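Local coordinates for ribose ABC transporter, substrate binding protein (Conexibacter woesei, PDB 4KQ9), which probably binds a sugar, perhaps ribose, as the solute-binding component of an ABC transporter, at residues A[79-84]-A[89-94]; A[106-111]-A[251-256]. The protein carries 1 engineered substitution. One frame throughout, in Å; residues are numbered along the deposited sequence.

Contact 1: residues A[79-84]-A[89-94]; sequences PTIKGA and VPVILL
Apolar contacts between Ile81, Ala84, Val91 and Leu93 carry most of this helix-on-strand interface, which buries 210 Å² over the two segments. Val91 is gripped through both its branches. Its CG1 meets Ile81 CG2 at 3.8 Å, the two side chains crossing at about a right angle, while its CG2 lies 4.1 Å from Ala84 CB. The division follows from the valine's first torsion: with chi1 at 175°, CG1 stands opposite the backbone N and CG2 opposite the carbonyl carbon, which sends one methyl to Ile81 and the other to Ala84, three residues further along the helix. Ile81 is likewise shared out, for the far end of its longer branch, CD1, reaches Leu93 CD2 at 4.3 Å, a looser touch than the one its CG2 makes. One polar link accompanies these contacts. Val89 N donates to Ala84 O at 3.0 Å with an N-H...O angle of 153°, the donor standing somewhat off the carbonyl plane; it ties the start of segment 89-94 to a carbonyl late in helix 78-86. The CB of Val89 also rests 3.5 Å from Ala84 O, beside that bond. Helix 79-84 and strand 91-94 run nearly opposite ways (145° between their N-to-C directions), with axes 9.9 Å apart at closest, geometry that fits the helix-to-strand return of a beta-alpha-beta unit made of strand 66-69, helix 78-86 and strand 91-94. Ile81 and Ala84 also lean on strand 66-69 through Val69 and Leu67, Ala84 touches Val60 of the adjacent helix 49-61, and the other side of strand 91-94 is covered by helix 247-264, where Ile92 meets Val257 and Met258.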
loop_
_atom_site.group_PDB
_atom_site.type_symbol
_atom_site.label_atom_id
_atom_site.label_comp_id
_atom_site.label_asym_id
_atom_site.label_seq_id
_atom_site.Cartn_x
_atom_site.Cartn_y
_atom_site.Cartn_z
ATOM N N PRO A 79 8.922 14.852 14.431
ATOM C CA PRO A 79 9.113 15.390 15.787
ATOM C C PRO A 79 8.107 14.880 16.805
ATOM O O PRO A 79 8.445 14.495 17.908
ATOM C CB PRO A 79 8.923 16.908 15.579
ATOM C CG PRO A 79 9.397 17.122 14.197
ATOM C CD PRO A 79 8.901 15.922 13.430
ATOM N N THR A 80 6.862 14.862 16.409
ATOM C CA THR A 80 5.812 14.362 17.255
ATOM C C THR A 80 5.983 12.860 17.608
ATOM O O THR A 80 5.886 12.454 18.743
ATOM C CB THR A 80 4.467 14.548 16.530
ATOM O OG1 THR A 80 4.468 15.800 15.833
ATOM C CG2 THR A 80 3.305 14.467 17.513
ATOM N N ILE A 81 6.245 12.022 16.623
ATOM C CA ILE A 81 6.306 10.592 16.931
ATOM C C ILE A 81 7.603 10.336 17.760
ATOM O O ILE A 81 7.589 9.653 18.763
ATOM C CB ILE A 81 6.206 9.777 15.643
ATOM C CG1 ILE A 81 4.795 9.969 15.078
ATOM C CG2 ILE A 81 6.532 8.315 15.947
ATOM C CD1 ILE A 81 4.623 9.533 13.640
ATOM N N LYS A 82 8.699 10.966 17.366
ATOM C CA LYS A 82 9.923 10.984 18.185
ATOM C C LYS A 82 9.624 11.438 19.615
ATOM O O LYS A 82 10.173 10.906 20.598
ATOM C CB LYS A 82 10.944 11.902 17.545
ATOM C CG LYS A 82 12.338 11.715 18.082
ATOM C CD LYS A 82 13.396 12.309 17.161
ATOM C CE LYS A 82 13.643 13.783 17.443
ATOM N NZ LYS A 82 14.997 14.191 16.976
ATOM N N GLY A 83 8.702 12.381 19.739
ATOM C CA GLY A 83 8.309 12.849 21.049
ATOM C C GLY A 83 7.614 11.799 21.852
ATOM O O GLY A 83 7.878 11.679 23.057
ATOM N N ALA A 84 6.697 11.047 21.207
ATOM C CA ALA A 84 5.978 9.952 21.880
ATOM C C ALA A 84 6.917 8.819 22.410
ATOM O O ALA A 84 6.727 8.274 23.510
ATOM C CB ALA A 84 4.941 9.364 20.939
ATOM N N VAL A 89 6.308 5.880 25.196
ATOM C CA VAL A 89 5.222 5.110 24.529
ATOM C C VAL A 89 5.807 4.227 23.419
ATOM O O VAL A 89 6.471 4.716 22.533
ATOM C CB VAL A 89 4.126 6.019 23.920
ATOM C CG1 VAL A 89 2.948 5.160 23.435
ATOM C CG2 VAL A 89 3.663 7.063 24.918
ATOM N N PRO A 90 5.611 2.924 23.482
ATOM C CA PRO A 90 6.065 2.100 22.339
ATOM C C PRO A 90 5.202 2.486 21.122
ATOM O O PRO A 90 3.973 2.547 21.267
ATOM C CB PRO A 90 5.700 0.693 22.734
ATOM C CG PRO A 90 5.107 0.762 24.116
ATOM C CD PRO A 90 4.848 2.179 24.471
ATOM N N VAL A 91 5.839 2.754 19.981
ATOM C CA VAL A 91 5.137 3.186 18.774
ATOM C C VAL A 91 5.341 2.197 17.628
ATOM O O VAL A 91 6.453 1.814 17.354
ATOM C CB VAL A 91 5.692 4.507 18.297
ATOM C CG1 VAL A 91 5.073 4.939 16.981
ATOM C CG2 VAL A 91 5.483 5.575 19.370
ATOM N N ILE A 92 4.282 1.861 16.908
ATOM C CA ILE A 92 4.414 1.038 15.718
ATOM C C ILE A 92 3.923 1.924 14.573
ATOM O O ILE A 92 2.832 2.450 14.650
ATOM C CB ILE A 92 3.586 -0.264 15.787
ATOM C CG1 ILE A 92 4.174 -1.209 16.859
ATOM C CG2 ILE A 92 3.567 -0.964 14.408
ATOM C CD1 ILE A 92 3.314 -2.452 17.075
ATOM N N LEU A 93 4.712 2.039 13.530
ATOM C CA LEU A 93 4.263 2.638 12.318
ATOM C C LEU A 93 3.536 1.594 11.471
ATOM O O LEU A 93 3.943 0.415 11.406
ATOM C CB LEU A 93 5.437 3.213 11.527
ATOM C CG LEU A 93 6.193 4.216 12.367
ATOM C CD1 LEU A 93 7.522 4.472 11.703
ATOM C CD2 LEU A 93 5.312 5.452 12.568
ATOM N N LEU A 94 2.492 2.033 10.776
ATOM C CA LEU A 94 1.591 1.082 10.122
ATOM C C LEU A 94 1.240 1.576 8.723
ATOM O O LEU A 94 0.773 2.704 8.576
ATOM C CB LEU A 94 0.351 0.873 11.002
ATOM C CG LEU A 94 -0.667 -0.106 10.455
ATOM C CD1 LEU A 94 -0.093 -1.444 10.107
ATOM C CD2 LEU A 94 -1.847 -0.337 11.364
#

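Contact 2: residues A[106-111]-A[251-256]; sequences SFVGSD and GGIAID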
loop_
_atom_site.group_PDB
_atom_site.type_symbol
_atom_site.label_atom_id
_atom_site.label_comp_id
_atom_site.label_asym_id
_atom_site.label_seq_id
_atom_site.Cartn_x
_atom_site.Cartn_y
_atom_site.Cartn_z
ATOM N N SER A 106 8.431 -0.873 15.743
ATOM C CA SER A 106 8.441 -1.495 14.446
ATOM C C SER A 106 7.700 -0.639 13.392
ATOM O O SER A 106 6.961 0.305 13.724
ATOM C CB SER A 106 7.789 -2.889 14.539
ATOM O OG SER A 106 8.018 -3.628 13.363
ATOM N N PHE A 107 7.917 -1.014 12.133
ATOM C CA PHE A 107 7.211 -0.520 10.958
ATOM C C PHE A 107 6.612 -1.736 10.261
ATOM O O PHE A 107 7.302 -2.592 9.781
ATOM C CB PHE A 107 8.158 0.253 10.080
ATOM C CG PHE A 107 7.583 0.658 8.754
ATOM C CD1 PHE A 107 6.222 0.805 8.551
ATOM C CD2 PHE A 107 8.435 0.920 7.711
ATOM C CE1 PHE A 107 5.716 1.130 7.294
ATOM C CE2 PHE A 107 7.947 1.275 6.466
ATOM C CZ PHE A 107 6.585 1.399 6.248
ATOM N N VAL A 108 5.304 -1.852 10.356
ATOM C CA VAL A 108 4.511 -2.936 9.816
ATOM C C VAL A 108 3.890 -2.386 8.526
ATOM O O VAL A 108 3.165 -1.367 8.555
ATOM C CB VAL A 108 3.401 -3.359 10.804
ATOM C CG1 VAL A 108 2.404 -4.315 10.199
ATOM C CG2 VAL A 108 3.988 -4.028 12.017
ATOM N N GLY A 109 4.141 -3.066 7.406
ATOM C CA GLY A 109 3.528 -2.636 6.169
ATOM C C GLY A 109 4.205 -3.263 4.949
ATOM O O GLY A 109 5.145 -4.057 5.055
ATOM N N SER A 110 3.589 -3.055 3.785
ATOM C CA SER A 110 4.035 -3.767 2.590
ATOM C C SER A 110 5.473 -3.414 2.246
ATOM O O SER A 110 5.940 -2.343 2.557
ATOM C CB SER A 110 3.172 -3.406 1.339
ATOM O OG SER A 110 1.839 -3.629 1.571
ATOM N N ASP A 111 6.113 -4.340 1.545
ATOM C CA ASP A 111 7.393 -4.135 0.902
ATOM C C ASP A 111 7.128 -3.636 -0.516
ATOM O O ASP A 111 6.796 -4.431 -1.417
ATOM C CB ASP A 111 8.089 -5.486 0.830
ATOM C CG ASP A 111 9.468 -5.419 0.161
ATOM O OD1 ASP A 111 9.874 -4.354 -0.330
ATOM O OD2 ASP A 111 10.125 -6.488 0.140
ATOM N N GLY A 251 -3.811 -4.509 9.777
ATOM C CA GLY A 251 -4.391 -4.053 11.054
ATOM C C GLY A 251 -4.314 -5.110 12.130
ATOM O O GLY A 251 -3.913 -4.804 13.235
ATOM N N GLY A 252 -4.576 -6.357 11.760
ATOM C CA GLY A 252 -4.479 -7.486 12.684
ATOM C C GLY A 252 -3.047 -7.725 13.145
ATOM O O GLY A 252 -2.771 -7.966 14.302
ATOM N N ILE A 253 -2.129 -7.669 12.212
ATOM C CA ILE A 253 -0.743 -7.933 12.497
ATOM C C ILE A 253 -0.194 -6.862 13.419
ATOM O O ILE A 253 0.525 -7.194 14.397
ATOM C CB ILE A 253 0.091 -8.039 11.184
ATOM C CG1 ILE A 253 -0.167 -9.360 10.488
ATOM C CG2 ILE A 253 1.585 -7.965 11.458
ATOM C CD1 ILE A 253 0.392 -9.393 9.053
ATOM N N ALA A 254 -0.473 -5.599 13.151
ATOM C CA ALA A 254 -0.002 -4.535 14.029
ATOM C C ALA A 254 -0.486 -4.719 15.470
ATOM O O ALA A 254 0.305 -4.544 16.427
ATOM C CB ALA A 254 -0.417 -3.158 13.512
ATOM N N ILE A 255 -1.735 -5.113 15.625
ATOM C CA ILE A 255 -2.292 -5.371 16.954
ATOM C C ILE A 255 -1.571 -6.573 17.599
ATOM O O ILE A 255 -1.237 -6.514 18.710
ATOM C CB ILE A 255 -3.823 -5.624 16.957
ATOM C CG1 ILE A 255 -4.613 -4.353 16.723
ATOM C CG2 ILE A 255 -4.308 -6.207 18.285
ATOM C CD1 ILE A 255 -4.256 -3.245 17.665
ATOM N N ASP A 256 -1.413 -7.656 16.877
ATOM C CA ASP A 256 -0.712 -8.807 17.394
ATOM C C ASP A 256 0.742 -8.485 17.827
ATOM O O ASP A 256 1.166 -8.923 18.818
ATOM C CB ASP A 256 -0.754 -9.964 16.457
ATOM C CG ASP A 256 -2.012 -10.821 16.633
ATOM O OD1 ASP A 256 -2.659 -10.810 17.706
ATOM O OD2 ASP A 256 -2.332 -11.469 15.673
#
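Val108 reaches helix 247-264 with a single methyl: its CG1 lies 3.9 Å from CG2 of Ile253 and 4.3 Å from the backbone N of Ala254. A chi1 of 170° accounts for this, placing CG1 opposite the valine's own backbone N and extending it to the helix, whereas CG2 stands opposite the carbonyl carbon. Ile253 answers with its short branch. At chi1 -75° its CG2 is the substituent opposite the backbone N, and the longer CG1-CD1 arm, opposite the carbonyl carbon, leads off along another direction. The two side chains meet at a slant, methyl against methyl, and no hydrogen bond spans the segments. Ala254 takes part through its backbone N and, more loosely, its CB, and its CA is paired with that of Val108 at 6.4 Å, the shortest CA separation between the segments. In the fold, this is a helix laid on one face of the six-stranded parallel sheet of a periplasmic binding protein lobe, with Val108 on strand 106-109, between strands 91-94 and 271-273. The interface is small, 99 Å² in all, and neighbours extend the packing around it: Thr274 touches both Val108 and Ile253, and Leu94 packs against both Val108 and Ala254. Past Val108 the chain turns polar: Arg271 takes up Gly109 O and Ser110 O, and Asp111, N-cap of the next helix, has its OD1 in weak hydrogen bonds with Ala113 N and Glu114 N.

Contacts 1 and 2 lie on neighbouring parallel strands of one sheet, with centres 14 Å apart, and their helices pack on its two faces. Leu93 joins them directly through two probable backbone hydrogen bonds: its N lies 2.8 Å from Ser106 O, and its O is likewise 2.8 Å from Val108 N. Leu94 CD1 packs at 3.6 Å from Val108 O, adding a side-chain touch to this ladder. Glycerol molecules, probably from the crystallisation liquor, occur near both: one is about 3 Å from the side chain of Leu93 in contact 1, and Asp111 N of segment 106-111 hydrogen-bonds to glycerol O3. Neither identifies the sugar site.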